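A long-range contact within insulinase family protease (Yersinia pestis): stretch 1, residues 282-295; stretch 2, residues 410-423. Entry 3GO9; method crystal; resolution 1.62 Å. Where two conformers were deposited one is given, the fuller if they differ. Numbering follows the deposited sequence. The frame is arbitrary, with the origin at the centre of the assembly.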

# COMPACT_ATOMS: atom_id res chain seq x y z
N ASP A 282 -16.41 -5.68 11.59
CA ASP A 282 -17.35 -6.74 11.77
C ASP A 282 -17.89 -7.18 10.43
O ASP A 282 -17.53 -6.61 9.37
CB ASP A 282 -18.48 -6.32 12.75
CG ASP A 282 -19.29 -5.13 12.27
OD1 ASP A 282 -19.51 -5.01 11.05
OD2 ASP A 282 -19.77 -4.33 13.12
N SER A 283 -18.67 -8.25 10.48
CA SER A 283 -19.14 -8.93 9.28
C SER A 283 -20.05 -8.03 8.44
O SER A 283 -20.05 -8.11 7.21
CB SER A 283 -19.87 -10.23 9.66
OG SER A 283 -20.30 -10.94 8.50
N MSE A 284 -20.82 -7.19 9.11
CA MSE A 284 -21.78 -6.31 8.42
C MSE A 284 -21.02 -5.27 7.61
O MSE A 284 -21.39 -5.00 6.44
CB MSE A 284 -22.72 -5.64 9.44
CG MSE A 284 -23.51 -6.67 10.26
SE MSE A 284 -22.57 -7.41 11.85
CE MSE A 284 -22.69 -5.83 13.02
N ALA A 285 -19.97 -4.71 8.21
CA ALA A 285 -19.09 -3.75 7.54
C ALA A 285 -18.40 -4.45 6.41
O ALA A 285 -18.15 -3.85 5.35
CB ALA A 285 -18.05 -3.19 8.48
N LEU A 286 -18.03 -5.72 6.62
CA LEU A 286 -17.37 -6.45 5.54
C LEU A 286 -18.29 -6.57 4.31
O LEU A 286 -17.86 -6.35 3.16
CB LEU A 286 -16.93 -7.86 6.03
CG LEU A 286 -16.21 -8.70 4.99
CD1 LEU A 286 -14.93 -8.06 4.37
CD2 LEU A 286 -15.83 -10.07 5.61
N SER A 287 -19.53 -6.97 4.55
CA SER A 287 -20.51 -7.08 3.50
C SER A 287 -20.75 -5.75 2.76
O SER A 287 -20.86 -5.72 1.52
CB SER A 287 -21.82 -7.58 4.10
OG SER A 287 -21.64 -8.94 4.42
N ARG A 288 -20.84 -4.68 3.53
CA ARG A 288 -21.01 -3.34 2.91
C ARG A 288 -19.83 -2.99 2.03
O ARG A 288 -19.99 -2.45 0.93
CB ARG A 288 -21.24 -2.25 3.95
CG ARG A 288 -22.50 -2.39 4.77
CD ARG A 288 -22.81 -1.13 5.59
NE ARG A 288 -21.74 -0.73 6.51
CZ ARG A 288 -21.61 -1.11 7.79
NH1 ARG A 288 -22.48 -1.93 8.34
NH2 ARG A 288 -20.58 -0.64 8.51
N TYR A 289 -18.61 -3.28 2.50
CA TYR A 289 -17.38 -3.05 1.73
C TYR A 289 -17.43 -3.87 0.45
O TYR A 289 -17.15 -3.36 -0.65
CB TYR A 289 -16.08 -3.36 2.54
CG TYR A 289 -14.85 -3.42 1.68
CD1 TYR A 289 -14.32 -2.26 1.12
CD2 TYR A 289 -14.29 -4.63 1.29
CE1 TYR A 289 -13.27 -2.28 0.31
CE2 TYR A 289 -13.18 -4.65 0.49
CZ TYR A 289 -12.67 -3.47 -0.03
OH TYR A 289 -11.58 -3.54 -0.89
N TRP A 290 -17.80 -5.15 0.56
CA TRP A 290 -17.76 -6.00 -0.61
C TRP A 290 -18.78 -5.54 -1.66
O TRP A 290 -18.52 -5.66 -2.87
CB TRP A 290 -17.99 -7.46 -0.26
CG TRP A 290 -16.77 -8.19 0.27
CD1 TRP A 290 -15.46 -7.89 0.04
CD2 TRP A 290 -16.76 -9.41 1.03
NE1 TRP A 290 -14.63 -8.85 0.60
CE2 TRP A 290 -15.43 -9.79 1.21
CE3 TRP A 290 -17.75 -10.22 1.55
CZ2 TRP A 290 -15.07 -10.97 1.93
CZ3 TRP A 290 -17.40 -11.36 2.25
CH2 TRP A 290 -16.10 -11.72 2.44
N ARG A 291 -19.93 -5.04 -1.21
CA ARG A 291 -20.95 -4.54 -2.14
C ARG A 291 -20.41 -3.33 -2.88
O ARG A 291 -20.59 -3.20 -4.13
CB ARG A 291 -22.25 -4.15 -1.45
CG ARG A 291 -23.36 -3.90 -2.45
CD ARG A 291 -24.67 -3.53 -1.83
NE ARG A 291 -25.27 -4.67 -1.12
CZ ARG A 291 -26.46 -4.62 -0.49
NH1 ARG A 291 -27.17 -3.50 -0.46
NH2 ARG A 291 -26.92 -5.69 0.14
N SER A 292 -19.74 -2.46 -2.14
CA SER A 292 -19.19 -1.23 -2.72
C SER A 292 -18.07 -1.57 -3.70
O SER A 292 -18.05 -1.05 -4.85
CB SER A 292 -18.66 -0.35 -1.63
OG SER A 292 -19.76 0.19 -0.93
N ASP A 293 -17.14 -2.43 -3.28
CA ASP A 293 -16.02 -2.89 -4.13
C ASP A 293 -16.54 -3.54 -5.42
O ASP A 293 -16.01 -3.29 -6.50
CB ASP A 293 -15.19 -3.88 -3.31
CG ASP A 293 -14.14 -4.65 -4.12
OD1 ASP A 293 -13.19 -4.04 -4.59
OD2 ASP A 293 -14.21 -5.92 -4.18
N LEU A 294 -17.56 -4.39 -5.30
CA LEU A 294 -18.06 -5.11 -6.46
C LEU A 294 -18.74 -4.15 -7.46
O LEU A 294 -18.64 -4.39 -8.68
CB LEU A 294 -18.93 -6.29 -6.08
CG LEU A 294 -19.42 -7.15 -7.24
CD1 LEU A 294 -18.28 -7.74 -8.04
CD2 LEU A 294 -20.35 -8.24 -6.71
N ALA A 295 -19.46 -3.15 -6.96
CA ALA A 295 -20.07 -2.12 -7.84
C ALA A 295 -18.97 -1.41 -8.64
O ALA A 295 -19.09 -1.22 -9.83
CB ALA A 295 -20.85 -1.12 -7.02
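Stretch 2, residues 410-423: QYQKLRQAFLSGLT

Packing of stretch 2 on stretch 1 in the insulinase family protease. Stretch 2 is helical from Gln 410 to Gly 421; Leu 422 is the first residue to leave helical phi/psi (-68/132), and Thr 423 is the N-cap of a following helix. The helix crosses helix 283-295 at -55°, both running in the same general sense, with axes 10.8 Å apart at closest approach. The register steps one turn at a time: Ser 283 faces Leu 414 (CA to CA 8.1 Å), Ser 287 faces Phe 418 (CA to CA 6.6 Å) and Arg 291 faces Leu 422 (CA to CA 8.2 Å).

No direct hydrogen bond joins the stretches; two interlocking aromatic knobs dominate. Trp 290 (chi1 m, -81°) sits among Tyr 411, Leu 414, Arg 415 and Phe 418. Its six-membered ring turns an edge to the face of Tyr 411, planes at 80°, with CZ2 of Trp 290 3.6 Å from CE1 of Tyr 411. Tyr 411 leaves its backbone sideways, but with chi1 t (176°) its ring end comes nearer to stretch 1. Leu 414, chi1 m and chi2 t, lays CD1 4.1 Å from CD2 of Leu 286 and CD2 3.9 Å from OG of Ser 283.

Arg 415 also starts sideways. Its t, p, t, t course bends once, at chi2 (72°), and then runs extended over one face of the indole: CD of Arg 415 lies 3.9 Å above the centroid of the six-membered ring of Trp 290, and CZ of Arg 415 makes a cation-pi contact 4.5 Å from that of the five-membered ring. The same path brings NH1 of Arg 415 to 3.3 Å from CG of Trp 290 and within 2.8 Å of water 1, to which it donates. That water in turn donates to O of Trp 290 (2.8 Å) and OD2 of Asp 293 (2.7 Å), linking the guanidinium to stretch 1.

Phe 418 (chi1 t, 168°; chi2 71°) is the reciprocal knob, set among Ser 287, Trp 290, Arg 291 and Leu 294. CB of Trp 290 lies over one face of its ring, 3.7 Å from the centroid of Phe 418, while CE1 of Phe 418 reaches O of Ser 287 at 3.9 Å. Beyond it, Leu 422 points toward stretch 1 with chi1 t and chi2 p, the same rotamer as Leu 294; CD2 of Leu 422 meets CD2 of Leu 294 at 3.5 Å, and CD1 of Leu 422 approaches NE of Arg 291 at 3.9 Å. The contact buries 585 Å² in all.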

# COMPACT_ATOMS: atom_id res chain seq x y z
N GLN A 410 -12.99 -18.76 6.91
CA GLN A 410 -14.08 -17.81 7.20
C GLN A 410 -14.34 -16.93 6.00
O GLN A 410 -15.49 -16.71 5.63
CB GLN A 410 -13.78 -16.95 8.40
CG GLN A 410 -15.02 -16.11 8.82
CD GLN A 410 -14.74 -15.26 10.02
OE1 GLN A 410 -13.75 -14.55 10.02
NE2 GLN A 410 -15.62 -15.34 11.07
N TYR A 411 -13.26 -16.53 5.31
CA TYR A 411 -13.38 -15.74 4.13
C TYR A 411 -14.24 -16.50 3.14
O TYR A 411 -15.18 -15.98 2.57
CB TYR A 411 -12.02 -15.42 3.54
CG TYR A 411 -12.09 -14.67 2.24
CD1 TYR A 411 -11.91 -13.32 2.19
CD2 TYR A 411 -12.35 -15.35 1.06
CE1 TYR A 411 -11.98 -12.64 0.95
CE2 TYR A 411 -12.44 -14.69 -0.15
CZ TYR A 411 -12.28 -13.34 -0.19
OH TYR A 411 -12.37 -12.71 -1.43
N GLN A 412 -13.91 -17.78 2.92
CA GLN A 412 -14.62 -18.53 1.90
C GLN A 412 -16.14 -18.60 2.19
O GLN A 412 -16.98 -18.41 1.30
CB GLN A 412 -14.00 -19.92 1.86
CG GLN A 412 -14.56 -20.82 0.82
CD GLN A 412 -13.84 -22.18 0.87
OE1 GLN A 412 -13.49 -22.74 -0.16
NE2 GLN A 412 -13.59 -22.68 2.08
N LYS A 413 -16.49 -18.84 3.45
CA LYS A 413 -17.84 -18.92 3.87
C LYS A 413 -18.56 -17.56 3.75
O LYS A 413 -19.67 -17.46 3.19
CB LYS A 413 -17.91 -19.43 5.31
CG LYS A 413 -19.28 -19.51 5.89
CD LYS A 413 -19.23 -19.89 7.34
CE LYS A 413 -18.72 -18.79 8.22
NZ LYS A 413 -18.44 -19.32 9.58
N LEU A 414 -17.96 -16.53 4.31
CA LEU A 414 -18.59 -15.21 4.25
C LEU A 414 -18.72 -14.68 2.81
O LEU A 414 -19.75 -14.10 2.45
CB LEU A 414 -17.84 -14.23 5.15
CG LEU A 414 -17.93 -14.53 6.65
CD1 LEU A 414 -17.12 -13.43 7.47
CD2 LEU A 414 -19.33 -14.54 7.20
N ARG A 415 -17.69 -14.89 1.98
CA ARG A 415 -17.70 -14.43 0.59
C ARG A 415 -18.75 -15.21 -0.21
O ARG A 415 -19.50 -14.63 -1.00
CB ARG A 415 -16.32 -14.64 -0.06
CG ARG A 415 -16.22 -14.12 -1.52
CD ARG A 415 -16.20 -12.67 -1.57
NE ARG A 415 -16.05 -12.23 -2.95
CZ ARG A 415 -16.09 -10.97 -3.35
NH1 ARG A 415 -16.31 -9.97 -2.51
NH2 ARG A 415 -15.90 -10.71 -4.63
N GLN A 416 -18.82 -16.53 -0.00
CA GLN A 416 -19.90 -17.32 -0.64
C GLN A 416 -21.27 -16.76 -0.27
O GLN A 416 -22.17 -16.67 -1.09
CB GLN A 416 -19.87 -18.82 -0.32
CG GLN A 416 -20.81 -19.65 -1.20
CD GLN A 416 -20.51 -19.47 -2.73
OE1 GLN A 416 -19.53 -20.02 -3.23
NE2 GLN A 416 -21.32 -18.68 -3.42
N ALA A 417 -21.49 -16.46 1.00
CA ALA A 417 -22.80 -15.99 1.41
C ALA A 417 -23.09 -14.63 0.80
O ALA A 417 -24.24 -14.37 0.38
CB ALA A 417 -22.90 -15.95 2.92
N PHE A 418 -22.07 -13.75 0.73
CA PHE A 418 -22.21 -12.47 0.04
C PHE A 418 -22.65 -12.68 -1.44
O PHE A 418 -23.63 -12.08 -1.91
CB PHE A 418 -20.91 -11.70 0.16
CG PHE A 418 -20.83 -10.52 -0.72
CD1 PHE A 418 -21.60 -9.40 -0.46
CD2 PHE A 418 -20.06 -10.55 -1.86
CE1 PHE A 418 -21.55 -8.36 -1.30
CE2 PHE A 418 -20.07 -9.51 -2.72
CZ PHE A 418 -20.83 -8.43 -2.43
N LEU A 419 -21.90 -13.49 -2.17
CA LEU A 419 -22.17 -13.67 -3.60
C LEU A 419 -23.55 -14.31 -3.78
O LEU A 419 -24.30 -13.91 -4.66
CB LEU A 419 -21.09 -14.50 -4.29
CG LEU A 419 -19.68 -13.90 -4.31
CD1 LEU A 419 -18.65 -14.85 -4.99
CD2 LEU A 419 -19.77 -12.55 -5.08
N SER A 420 -23.92 -15.28 -2.94
CA SER A 420 -25.19 -15.96 -3.17
C SER A 420 -26.37 -15.10 -2.81
O SER A 420 -27.49 -15.33 -3.34
CB SER A 420 -25.25 -17.28 -2.39
OG SER A 420 -24.27 -18.13 -2.95
N GLY A 421 -26.15 -14.15 -1.90
CA GLY A 421 -27.20 -13.28 -1.39
C GLY A 421 -27.43 -12.01 -2.23
O GLY A 421 -28.51 -11.44 -2.21
N LEU A 422 -26.42 -11.59 -2.97
CA LEU A 422 -26.50 -10.35 -3.69
C LEU A 422 -27.51 -10.39 -4.85
O LEU A 422 -27.52 -11.33 -5.63
CB LEU A 422 -25.15 -10.01 -4.27
CG LEU A 422 -24.99 -8.59 -4.82
CD1 LEU A 422 -25.16 -7.56 -3.75
CD2 LEU A 422 -23.62 -8.46 -5.48
N THR A 423 -28.36 -9.37 -4.92
CA THR A 423 -29.31 -9.23 -6.03
C THR A 423 -28.93 -8.14 -7.02
O THR A 423 -28.15 -7.23 -6.71
CB THR A 423 -30.72 -8.93 -5.52
OG1 THR A 423 -30.76 -7.63 -4.92
CG2 THR A 423 -31.12 -10.01 -4.47
O HOH W 1 -16.40 -7.39 -3.57